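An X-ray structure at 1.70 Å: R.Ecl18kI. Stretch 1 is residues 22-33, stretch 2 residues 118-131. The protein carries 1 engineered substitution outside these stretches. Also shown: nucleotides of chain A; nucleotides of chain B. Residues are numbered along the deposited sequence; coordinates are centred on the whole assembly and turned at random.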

ATOM      1  N   ILE F  22     -22.986   6.345   3.636  1.00 18.85           N
ATOM      2  CA  ILE F  22     -23.317   4.944   3.846  1.00 18.10           C
ATOM      3  C   ILE F  22     -22.084   4.060   3.615  1.00 17.68           C
ATOM      4  O   ILE F  22     -21.104   4.471   2.964  1.00 17.48           O
ATOM      5  N   THR F  23     -22.123   2.853   4.176  1.00 16.99           N
ATOM      6  CA  THR F  23     -20.979   1.946   4.123  1.00 17.41           C
ATOM      7  C   THR F  23     -20.737   1.518   2.671  1.00 16.74           C
ATOM      8  O   THR F  23     -21.671   1.594   1.854  1.00 16.87           O
ATOM      9  N   PRO F  24     -19.495   1.100   2.345  1.00 16.31           N
ATOM     10  CA  PRO F  24     -19.181   0.561   1.027  1.00 17.00           C
ATOM     11  C   PRO F  24     -20.154  -0.529   0.626  1.00 16.22           C
ATOM     12  O   PRO F  24     -20.690  -0.495  -0.482  1.00 16.22           O
ATOM     13  N   PHE F  25     -20.411  -1.500   1.503  1.00 15.97           N
ATOM     14  CA  PHE F  25     -21.369  -2.547   1.123  1.00 15.39           C
ATOM     15  C   PHE F  25     -22.779  -2.012   0.901  1.00 14.87           C
ATOM     16  O   PHE F  25     -23.464  -2.424  -0.043  1.00 14.53           O
ATOM     17  N   ALA F  26     -23.226  -1.123   1.780  1.00 14.88           N
ATOM     18  CA  ALA F  26     -24.545  -0.507   1.600  1.00 14.91           C
ATOM     19  C   ALA F  26     -24.657   0.201   0.245  1.00 14.69           C
ATOM     20  O   ALA F  26     -25.719   0.152  -0.403  1.00 13.96           O
ATOM     21  N   LEU F  27     -23.587   0.891  -0.172  1.00 14.01           N
ATOM     22  CA  LEU F  27     -23.631   1.622  -1.455  1.00 13.81           C
ATOM     23  C   LEU F  27     -23.689   0.637  -2.601  1.00 13.45           C
ATOM     24  O   LEU F  27     -24.459   0.800  -3.543  1.00 12.52           O
ATOM     25  N   VAL F  28     -22.881  -0.412  -2.497  1.00 12.46           N
ATOM     26  CA  VAL F  28     -22.881  -1.444  -3.526  1.00 10.85           C
ATOM     27  C   VAL F  28     -24.253  -2.106  -3.576  1.00 11.99           C
ATOM     28  O   VAL F  28     -24.794  -2.332  -4.652  1.00 11.71           O
ATOM     29  N   TYR F  29     -24.811  -2.424  -2.415  1.00 12.04           N
ATOM     30  CA  TYR F  29     -26.130  -3.079  -2.377  1.00 11.87           C
ATOM     31  C   TYR F  29     -27.220  -2.167  -2.951  1.00 11.82           C
ATOM     32  O   TYR F  29     -28.049  -2.617  -3.742  1.00 12.07           O
ATOM     33  N   LYS F  30     -27.197  -0.882  -2.593  1.00 11.30           N
ATOM     34  CA  LYS F  30     -28.139   0.084  -3.176  1.00 12.19           C
ATOM     35  C   LYS F  30     -28.049   0.109  -4.709  1.00 11.61           C
ATOM     36  O   LYS F  30     -29.088   0.092  -5.421  1.00 11.06           O
ATOM     37  N   THR F  31     -26.810   0.122  -5.200  1.00 11.91           N
ATOM     38  CA  THR F  31     -26.515   0.225  -6.625  1.00 12.45           C
ATOM     39  C   THR F  31     -26.946  -1.059  -7.325  1.00 12.39           C
ATOM     40  O   THR F  31     -27.588  -1.015  -8.367  1.00 11.52           O
ATOM     41  N   PHE F  32     -26.597  -2.194  -6.731  1.00 11.60           N
ATOM     42  CA  PHE F  32     -27.057  -3.516  -7.205  1.00 11.04           C
ATOM     43  C   PHE F  32     -28.564  -3.559  -7.460  1.00 12.26           C
ATOM     44  O   PHE F  32     -29.008  -3.978  -8.524  1.00 12.44           O
ATOM     45  N   CYS F  33     -29.337  -3.113  -6.485  1.00 12.76           N
ATOM     46  CA  CYS F  33     -30.782  -3.063  -6.612  1.00 14.41           C
ATOM     47  C   CYS F  33     -31.267  -1.972  -7.581  1.00 14.79           C
ATOM     48  O   CYS F  33     -32.208  -2.219  -8.358  1.00 15.33           O
ATOM     49  N   SER F 118      -9.667   2.642   1.076  1.00 10.82           N
ATOM     50  CA  SER F 118     -10.341   1.609   1.853  1.00 12.55           C
ATOM     51  C   SER F 118     -11.682   1.184   1.252  1.00 11.99           C
ATOM     52  O   SER F 118     -11.955  -0.027   1.068  1.00 12.88           O
ATOM     53  N   ARG F 119     -12.470   2.192   0.898  1.00 12.14           N
ATOM     54  CA  ARG F 119     -13.759   2.003   0.217  1.00 12.79           C
ATOM     55  C   ARG F 119     -13.624   1.351  -1.139  1.00 12.52           C
ATOM     56  O   ARG F 119     -14.434   0.485  -1.453  1.00 14.40           O
ATOM     57  N   ALA F 120     -12.616   1.716  -1.932  1.00 12.41           N
ATOM     58  CA  ALA F 120     -12.471   1.119  -3.272  1.00 12.52           C
ATOM     59  C   ALA F 120     -12.295  -0.373  -3.142  1.00 12.10           C
ATOM     60  O   ALA F 120     -12.898  -1.145  -3.882  1.00 13.74           O
ATOM     61  N   GLY F 121     -11.475  -0.789  -2.187  1.00 11.50           N
ATOM     62  CA  GLY F 121     -11.262  -2.259  -2.012  1.00 10.95           C
ATOM     63  C   GLY F 121     -12.518  -2.950  -1.510  1.00 12.34           C
ATOM     64  O   GLY F 121     -12.912  -4.030  -2.018  1.00 11.64           O
ATOM     65  N   LYS F 122     -13.130  -2.364  -0.478  1.00 12.77           N
ATOM     66  CA  LYS F 122     -14.320  -2.950   0.122  1.00 13.84           C
ATOM     67  C   LYS F 122     -15.481  -3.040  -0.906  1.00 12.05           C
ATOM     68  O   LYS F 122     -16.213  -4.050  -0.960  1.00 12.05           O
ATOM     69  N   GLU F 123     -15.611  -2.011  -1.720  1.00 11.66           N
ATOM     70  CA  GLU F 123     -16.661  -1.988  -2.737  1.00 11.02           C
ATOM     71  C   GLU F 123     -16.380  -3.038  -3.805  1.00 11.20           C
ATOM     72  O   GLU F 123     -17.292  -3.753  -4.190  1.00 10.72           O
ATOM     73  N   PHE F 124     -15.131  -3.163  -4.275  1.00 10.19           N
ATOM     74  CA  PHE F 124     -14.802  -4.187  -5.312  1.00 10.22           C
ATOM     75  C   PHE F 124     -15.112  -5.559  -4.755  1.00 10.12           C
ATOM     76  O   PHE F 124     -15.743  -6.385  -5.399  1.00  9.89           O
ATOM     77  N   GLU F 125     -14.658  -5.804  -3.529  1.00 11.15           N
ATOM     78  CA  GLU F 125     -14.980  -7.050  -2.852  1.00 11.85           C
ATOM     79  C   GLU F 125     -16.493  -7.319  -2.747  1.00 11.71           C
ATOM     80  O   GLU F 125     -16.950  -8.467  -3.036  1.00 12.06           O
ATOM     81  N   SER F 126     -17.266  -6.278  -2.405  1.00 11.93           N
ATOM     82  CA  SER F 126     -18.719  -6.387  -2.264  1.00 11.69           C
ATOM     83  C   SER F 126     -19.355  -6.676  -3.615  1.00 11.32           C
ATOM     84  O   SER F 126     -20.296  -7.457  -3.728  1.00 10.43           O
ATOM     85  N   ILE F 127     -18.850  -6.001  -4.643  1.00 11.04           N
ATOM     86  CA  ILE F 127     -19.348  -6.244  -6.005  1.00 10.89           C
ATOM     87  C   ILE F 127     -19.124  -7.718  -6.399  1.00 10.42           C
ATOM     88  O   ILE F 127     -20.005  -8.389  -6.980  1.00 10.48           O
ATOM     89  N   LEU F 128     -17.954  -8.267  -6.075  1.00  8.88           N
ATOM     90  CA  LEU F 128     -17.665  -9.688  -6.410  1.00  9.68           C
ATOM     91  C   LEU F 128     -18.477 -10.675  -5.560  1.00  9.93           C
ATOM     92  O   LEU F 128     -18.877 -11.738  -6.023  1.00 10.84           O
ATOM     93  N   GLU F 129     -18.743 -10.276  -4.313  1.00 11.38           N
ATOM     94  CA  GLU F 129     -19.572 -11.066  -3.422  1.00 11.22           C
ATOM     95  C   GLU F 129     -20.973 -11.195  -4.004  1.00 11.16           C
ATOM     96  O   GLU F 129     -21.506 -12.312  -4.146  1.00 10.17           O
ATOM     97  N   LEU F 130     -21.567 -10.065  -4.375  1.00 10.65           N
ATOM     98  CA  LEU F 130     -22.905 -10.109  -4.971  1.00 10.77           C
ATOM     99  C   LEU F 130     -22.939 -10.834  -6.313  1.00 10.78           C
ATOM    100  O   LEU F 130     -23.929 -11.453  -6.632  1.00 11.12           O
ATOM    101  N   LEU F 131     -21.841 -10.780  -7.061  1.00 10.14           N
ATOM    102  CA  LEU F 131     -21.710 -11.562  -8.294  1.00  9.93           C
ATOM    103  C   LEU F 131     -21.852 -13.058  -8.018  1.00 11.30           C
ATOM    104  O   LEU F 131     -22.588 -13.737  -8.689  1.00 10.99           O
TER

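Helix 24-33 packs against helix 118-131 with the two N-to-C directions 45° apart and the axes 8.6 Å from each other at closest approach, burying 684 Å² in total. The backbones come nearest at the start of the first helix, where the CA atoms of Pro24 and Glu123 are 5.2 Å apart; farther along, the CA atoms of Phe32 and Leu130 lie 8.1 Å apart.

Leu130 has the largest area covered by the opposing stretch. Its CA-to-CB bond points toward the first helix, and with chi1 m and chi2 t the side chain sits as a knob among Phe25, Val28, Tyr29 and Phe32. Leu130 CD1 meets Val28 CG1 at 3.6 Å, while Leu130 CD2 is 4.4 Å from Phe25 CZ. Phe32, with chi1 t, also points toward the second helix; Leu130 CG lies over one face of its ring, and Phe32 CE1 approaches Leu130 CB to 3.7 Å.

Val28 answers from the first helix. Pointing toward its partner with chi1 t, it enters the hole formed by Glu123, Ser126, Ile127 and Leu130. Its CG2 reaches Glu123 O at 3.6 Å and Ser126 CB at 3.8 Å, and Val28 CG1 lies 3.8 Å from Ile127 CG1, so both methyl groups are used in the packing.

Phe25 leaves its helix sideways, but chi1 t carries the ring among Lys122, Ser126, Glu129 and Leu130. This pocket is partly polar. Ser126 OG lies at the ring edge, 3.3 Å from Phe25 CD1, and Glu129 OE1 is 3.9 Å from Phe25 CE1. The serine, chi1 m, is held within its own helix: Ser126 OG donates to Lys122 O at 2.8 Å and accepts from Lys122 NZ at 2.9 Å. The lysine side chain runs forward along its helix to Ser126, and its aliphatic part packs on the proline, with Lys122 CG 3.5 Å from Pro24 CB.

Pro24 has about as much area covered as Val28 and Phe25. Its CB also touches Glu123 CG at 3.6 Å, its CG meets Arg119 CG at 3.8 Å, and its CD lies over one face of the Arg119 guanidinium. Arg119 starts sideways, but its end comes nearer to the first stretch. There Arg119 NH1 donates a nearly straight hydrogen bond to Ile22 O at 2.9 Å, the direct hydrogen bond between the stretches. A water supplements it, donating to Ile22 O at 2.9 Å and accepting weakly from Arg119 NH2 at 2.7 Å. Arg119 NH2 also forms a salt bridge with Glu123 OE2 at 3.1 Å, its hydrogen bond weak; Leu27 CD2 packs 3.6 Å from Arg119 NH2.

The start of the first helix is capped by Thr23, whose OG1 accepts from Ala26 N at 3.0 Å. Beyond the interface, Ser118 OG binds DNA, donating to O4' of DC9 of chain A at 2.7 Å and accepting from N2 of DG8 of chain A at 3.0 Å.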

ATOM      1  CB  ILE F  22     -24.531   4.506   2.991  1.00 17.96           C
ATOM      2  CG1 ILE F  22     -24.210   4.569   1.488  1.00 17.91           C
ATOM      3  CG2 ILE F  22     -25.767   5.365   3.341  1.00 18.53           C
ATOM      4  CD1 ILE F  22     -25.358   4.041   0.583  1.00 20.54           C
ATOM      5  CB  THR F  23     -21.216   0.721   5.010  1.00 17.36           C
ATOM      6  OG1 THR F  23     -22.237  -0.097   4.422  1.00 18.53           O
ATOM      7  CG2 THR F  23     -21.649   1.158   6.415  1.00 19.04           C
ATOM      8  CB  PRO F  24     -17.783  -0.037   1.224  1.00 16.43           C
ATOM      9  CG  PRO F  24     -17.159   0.861   2.243  1.00 16.15           C
ATOM     10  CD  PRO F  24     -18.288   1.148   3.206  1.00 17.09           C
ATOM     11  CB  PHE F  25     -21.423  -3.683   2.133  1.00 16.32           C
ATOM     12  CG  PHE F  25     -22.285  -4.805   1.683  1.00 16.17           C
ATOM     13  CD1 PHE F  25     -21.766  -5.800   0.858  1.00 17.58           C
ATOM     14  CD2 PHE F  25     -23.634  -4.851   2.018  1.00 19.63           C
ATOM     15  CE1 PHE F  25     -22.560  -6.827   0.397  1.00 17.83           C
ATOM     16  CE2 PHE F  25     -24.429  -5.872   1.565  1.00 19.39           C
ATOM     17  CZ  PHE F  25     -23.903  -6.857   0.755  1.00 19.45           C
ATOM     18  CB  ALA F  26     -24.829   0.482   2.733  1.00 14.89           C
ATOM     19  CB  LEU F  27     -22.423   2.564  -1.622  1.00 14.34           C
ATOM     20  CG  LEU F  27     -22.240   3.244  -2.990  1.00 15.14           C
ATOM     21  CD1 LEU F  27     -23.453   4.090  -3.335  1.00 18.13           C
ATOM     22  CD2 LEU F  27     -20.960   4.117  -3.060  1.00 16.82           C
ATOM     23  CB  VAL F  28     -21.758  -2.503  -3.286  1.00 11.36           C
ATOM     24  CG1 VAL F  28     -21.978  -3.718  -4.193  1.00  9.13           C
ATOM     25  CG2 VAL F  28     -20.363  -1.927  -3.526  1.00 11.17           C
ATOM     26  CB  TYR F  29     -26.474  -3.521  -0.955  1.00 11.78           C
ATOM     27  CG  TYR F  29     -27.778  -4.293  -0.859  1.00 12.46           C
ATOM     28  CD1 TYR F  29     -27.788  -5.674  -0.961  1.00 12.76           C
ATOM     29  CD2 TYR F  29     -28.989  -3.641  -0.668  1.00 11.81           C
ATOM     30  CE1 TYR F  29     -28.996  -6.386  -0.887  1.00 13.37           C
ATOM     31  CE2 TYR F  29     -30.193  -4.330  -0.575  1.00 12.53           C
ATOM     32  CZ  TYR F  29     -30.194  -5.703  -0.679  1.00 14.13           C
ATOM     33  OH  TYR F  29     -31.395  -6.379  -0.599  1.00 15.34           O
ATOM     34  CB  LYS F  30     -27.868   1.482  -2.592  1.00 11.97           C
ATOM     35  CG  LYS F  30     -28.901   2.509  -3.028  1.00 15.60           C
ATOM     36  CD  LYS F  30     -28.505   3.882  -2.469  1.00 20.14           C
ATOM     37  CE  LYS F  30     -29.428   4.980  -2.941  1.00 22.42           C
ATOM     38  NZ  LYS F  30     -28.979   6.287  -2.349  1.00 26.65           N
ATOM     39  CB  THR F  31     -25.024   0.539  -6.835  1.00 13.62           C
ATOM     40  OG1 THR F  31     -24.744   1.794  -6.208  1.00 14.71           O
ATOM     41  CG2 THR F  31     -24.691   0.656  -8.310  1.00 16.25           C
ATOM     42  CB  PHE F  32     -26.666  -4.565  -6.179  1.00 11.17           C
ATOM     43  CG  PHE F  32     -26.924  -6.012  -6.613  1.00  8.84           C
ATOM     44  CD1 PHE F  32     -25.967  -6.694  -7.356  1.00  9.31           C
ATOM     45  CD2 PHE F  32     -28.054  -6.701  -6.168  1.00 12.02           C
ATOM     46  CE1 PHE F  32     -26.130  -8.080  -7.682  1.00 10.34           C
ATOM     47  CE2 PHE F  32     -28.256  -8.061  -6.517  1.00  9.99           C
ATOM     48  CZ  PHE F  32     -27.288  -8.744  -7.271  1.00 10.26           C
ATOM     49  CB  CYS F  33     -31.409  -2.905  -5.233  1.00 14.84           C
ATOM     50  SG  CYS F  33     -31.084  -4.321  -4.169  1.00 16.46           S
ATOM     51  CB  SER F 118     -10.545   2.052   3.294  1.00 12.98           C
ATOM     52  OG  SER F 118     -11.063   0.920   3.973  1.00 16.28           O
ATOM     53  CB  ARG F 119     -14.522   3.326   0.077  1.00 11.92           C
ATOM     54  CG  ARG F 119     -14.952   3.890   1.442  1.00 14.20           C
ATOM     55  CD  ARG F 119     -15.744   5.185   1.295  1.00 14.10           C
ATOM     56  NE  ARG F 119     -16.886   4.923   0.457  1.00 19.03           N
ATOM     57  CZ  ARG F 119     -18.126   4.779   0.903  1.00 20.53           C
ATOM     58  NH1 ARG F 119     -18.407   4.986   2.184  1.00 17.63           N
ATOM     59  NH2 ARG F 119     -19.093   4.444   0.049  1.00 23.53           N
ATOM     60  CB  ALA F 120     -11.304   1.719  -4.047  1.00 12.83           C
ATOM     61  CB  LYS F 122     -14.726  -2.207   1.414  1.00 15.11           C
ATOM     62  CG  LYS F 122     -15.955  -2.874   2.131  1.00 20.36           C
ATOM     63  CD  LYS F 122     -15.653  -4.271   2.704  1.00 26.16           C
ATOM     64  CE  LYS F 122     -16.927  -5.026   3.121  1.00 28.48           C
ATOM     65  NZ  LYS F 122     -17.539  -5.906   2.036  1.00 33.16           N
ATOM     66  CB  GLU F 123     -16.785  -0.594  -3.350  1.00 12.84           C
ATOM     67  CG  GLU F 123     -17.404   0.371  -2.358  1.00 13.71           C
ATOM     68  CD  GLU F 123     -17.627   1.757  -2.939  1.00 21.21           C
ATOM     69  OE1 GLU F 123     -17.737   1.895  -4.175  1.00 23.76           O
ATOM     70  OE2 GLU F 123     -17.666   2.707  -2.128  1.00 24.51           O
ATOM     71  CB  PHE F 124     -13.324  -4.051  -5.684  1.00  9.55           C
ATOM     72  CG  PHE F 124     -12.869  -4.927  -6.816  1.00 10.96           C
ATOM     73  CD1 PHE F 124     -13.672  -5.185  -7.930  1.00 13.30           C
ATOM     74  CD2 PHE F 124     -11.581  -5.463  -6.761  1.00 11.81           C
ATOM     75  CE1 PHE F 124     -13.190  -5.999  -8.956  1.00 14.07           C
ATOM     76  CE2 PHE F 124     -11.080  -6.204  -7.780  1.00 10.77           C
ATOM     77  CZ  PHE F 124     -11.901  -6.507  -8.886  1.00 12.85           C
ATOM     78  CB  GLU F 125     -14.322  -7.026  -1.467  1.00 12.94           C
ATOM     79  CG  GLU F 125     -12.784  -6.997  -1.493  1.00 14.89           C
ATOM     80  CD  GLU F 125     -12.158  -6.299  -0.273  1.00 19.10           C
ATOM     81  OE1 GLU F 125     -12.785  -6.252   0.813  1.00 20.91           O
ATOM     82  OE2 GLU F 125     -11.027  -5.781  -0.416  1.00 21.08           O
ATOM     83  CB  SER F 126     -19.283  -5.100  -1.689  1.00 12.50           C
ATOM     84  OG  SER F 126     -18.802  -4.915  -0.375  1.00 15.17           O
ATOM     85  CB  ILE F 127     -18.650  -5.308  -7.001  1.00  9.24           C
ATOM     86  CG1 ILE F 127     -19.149  -3.859  -6.778  1.00 11.68           C
ATOM     87  CG2 ILE F 127     -18.917  -5.806  -8.455  1.00 11.06           C
ATOM     88  CD1 ILE F 127     -18.304  -2.837  -7.519  1.00 10.51           C
ATOM     89  CB  LEU F 128     -16.157  -9.958  -6.250  1.00  8.56           C
ATOM     90  CG  LEU F 128     -15.261  -9.173  -7.227  1.00 10.69           C
ATOM     91  CD1 LEU F 128     -13.755  -9.407  -6.845  1.00 12.77           C
ATOM     92  CD2 LEU F 128     -15.571  -9.656  -8.680  1.00 13.07           C
ATOM     93  CB  GLU F 129     -19.646 -10.318  -2.103  1.00 12.93           C
ATOM     94  CG  GLU F 129     -20.422 -10.987  -1.053  1.00 16.77           C
ATOM     95  CD  GLU F 129     -20.352 -10.231   0.257  0.50 19.01           C
ATOM     96  OE1 GLU F 129     -19.503  -9.306   0.387  0.50 19.53           O
ATOM     97  OE2 GLU F 129     -21.144 -10.588   1.151  0.50 20.77           O
ATOM     98  CB  LEU F 130     -23.496  -8.696  -5.089  1.00 11.30           C
ATOM     99  CG  LEU F 130     -23.804  -8.075  -3.725  1.00 12.58           C
ATOM    100  CD1 LEU F 130     -24.163  -6.607  -3.883  1.00 15.53           C
ATOM    101  CD2 LEU F 130     -24.959  -8.790  -3.034  1.00 17.20           C
ATOM    102  CB  LEU F 131     -20.362 -11.261  -8.966  1.00 10.50           C
ATOM    103  CG  LEU F 131     -19.965 -12.120 -10.167  1.00 10.27           C
ATOM    104  CD1 LEU F 131     -20.995 -11.957 -11.269  1.00 13.31           C
ATOM    105  CD2 LEU F 131     -18.603 -11.691 -10.652  1.00 13.09           C
TER
ATOM    106  P    DC A   9     -14.132   5.643   6.040  0.50 16.64           P
ATOM    107  OP1  DC A   9     -14.895   6.001   4.821  0.50 19.16           O
ATOM    108  OP2  DC A   9     -14.526   6.218   7.350  0.50 18.13           O
ATOM    109  O5'  DC A   9     -14.122   4.055   6.147  0.50 17.80           O
ATOM    110  C5'  DC A   9     -13.904   3.269   4.979  0.50 17.75           C
ATOM    111  C4'  DC A   9     -13.954   1.796   5.307  0.50 20.14           C
ATOM    112  O4'  DC A   9     -12.776   1.430   6.061  0.50 20.43           O
ATOM    113  C3'  DC A   9     -15.154   1.352   6.145  0.50 21.44           C
ATOM    114  O3'  DC A   9     -15.542   0.031   5.763  0.50 22.83           O
ATOM    115  C2'  DC A   9     -14.574   1.257   7.546  0.50 22.13           C
ATOM    116  C1'  DC A   9     -13.161   0.777   7.256  0.50 23.40           C
ATOM    117  N1   DC A   9     -12.161   1.095   8.285  0.50 24.61           N
ATOM    118  C2   DC A   9     -11.087   0.218   8.470  0.50 26.84           C
ATOM    119  O2   DC A   9     -11.011  -0.797   7.757  0.50 27.21           O
ATOM    120  N3   DC A   9     -10.161   0.498   9.416  0.50 27.29           N
ATOM    121  C4   DC A   9     -10.278   1.603  10.157  0.50 28.08           C
ATOM    122  N4   DC A   9      -9.344   1.843  11.077  0.50 31.72           N
ATOM    123  C5   DC A   9     -11.361   2.513   9.987  0.50 27.77           C
ATOM    124  C6   DC A   9     -12.271   2.223   9.050  0.50 26.68           C
ATOM    125  P    DC B   3      -6.341  -7.045   1.644  0.50 12.45           P
ATOM    126  OP1  DC B   3      -7.231  -7.943   0.864  0.50 12.79           O
ATOM    127  OP2  DC B   3      -4.861  -7.142   1.487  0.50 11.21           O
ATOM    128  O5'  DC B   3      -6.821  -5.558   1.356  0.50 10.57           O
ATOM    129  C5'  DC B   3      -8.190  -5.228   1.556  0.50  8.17           C
ATOM    130  C4'  DC B   3      -8.446  -3.806   1.125  0.50  6.25           C
ATOM    131  O4'  DC B   3      -8.092  -2.918   2.214  0.50  7.23           O
ATOM    132  C3'  DC B   3      -7.559  -3.426  -0.053  0.50  6.61           C
ATOM    133  O3'  DC B   3      -8.254  -3.140  -1.252  0.50  7.75           O
ATOM    134  C2'  DC B   3      -6.762  -2.222   0.406  0.50  7.36           C
ATOM    135  C1'  DC B   3      -7.384  -1.787   1.720  0.50  8.30           C
ATOM    136  N1   DC B   3      -6.301  -1.479   2.666  0.50  6.05           N
ATOM    137  C2   DC B   3      -6.170  -0.177   3.156  0.50  9.10           C
ATOM    138  O2   DC B   3      -6.994   0.680   2.811  0.50  8.68           O
ATOM    139  N3   DC B   3      -5.142   0.115   3.988  0.50 10.57           N
ATOM    140  C4   DC B   3      -4.268  -0.834   4.326  0.50  8.51           C
ATOM    141  N4   DC B   3      -3.263  -0.504   5.146  0.50  9.35           N
ATOM    142  C5   DC B   3      -4.383  -2.168   3.845  0.50  8.00           C
ATOM    143  C6   DC B   3      -5.410  -2.447   3.034  0.50  7.61           C
ATOM    144  P    DG A   8      -9.246   9.177   9.133  0.50 15.43           P
ATOM    145  OP1  DG A   8     -10.130  10.354   8.901  0.50 14.91           O
ATOM    146  OP2  DG A   8      -9.041   8.677  10.511  0.50 16.13           O
ATOM    147  O5'  DG A   8      -9.815   8.004   8.220  0.50 15.74           O
ATOM    148  C5'  DG A   8      -9.879   8.183   6.810  0.50 13.13           C
ATOM    149  C4'  DG A   8     -10.450   6.954   6.146  0.50 15.75           C
ATOM    150  O4'  DG A   8      -9.494   5.870   6.197  0.50 17.01           O
ATOM    151  C3'  DG A   8     -11.734   6.421   6.772  0.50 15.11           C
ATOM    152  O3'  DG A   8     -12.599   5.998   5.722  0.50 16.08           O
ATOM    153  C2'  DG A   8     -11.256   5.241   7.602  0.50 16.66           C
ATOM    154  C1'  DG A   8     -10.092   4.725   6.776  0.50 16.64           C
ATOM    155  N9   DG A   8      -9.054   4.020   7.521  0.50 17.85           N
ATOM    156  C8   DG A   8      -8.304   4.512   8.561  0.50 19.92           C
ATOM    157  N7   DG A   8      -7.416   3.661   8.998  0.50 22.07           N
ATOM    158  C5   DG A   8      -7.595   2.536   8.205  0.50 20.05           C
ATOM    159  C6   DG A   8      -6.915   1.292   8.209  0.50 24.34           C
ATOM    160  O6   DG A   8      -5.980   0.930   8.936  0.50 26.87           O
ATOM    161  N1   DG A   8      -7.419   0.429   7.244  0.50 22.91           N
ATOM    162  C2   DG A   8      -8.451   0.722   6.385  0.50 22.33           C
ATOM    163  N2   DG A   8      -8.805  -0.249   5.533  0.50 19.37           N
ATOM    164  N3   DG A   8      -9.089   1.882   6.367  0.50 21.36           N
ATOM    165  C4   DG A   8      -8.613   2.736   7.296  0.50 20.83           C
HETATM  166  O   HOH W   1     -21.298   5.982   0.445  1.00 42.03           O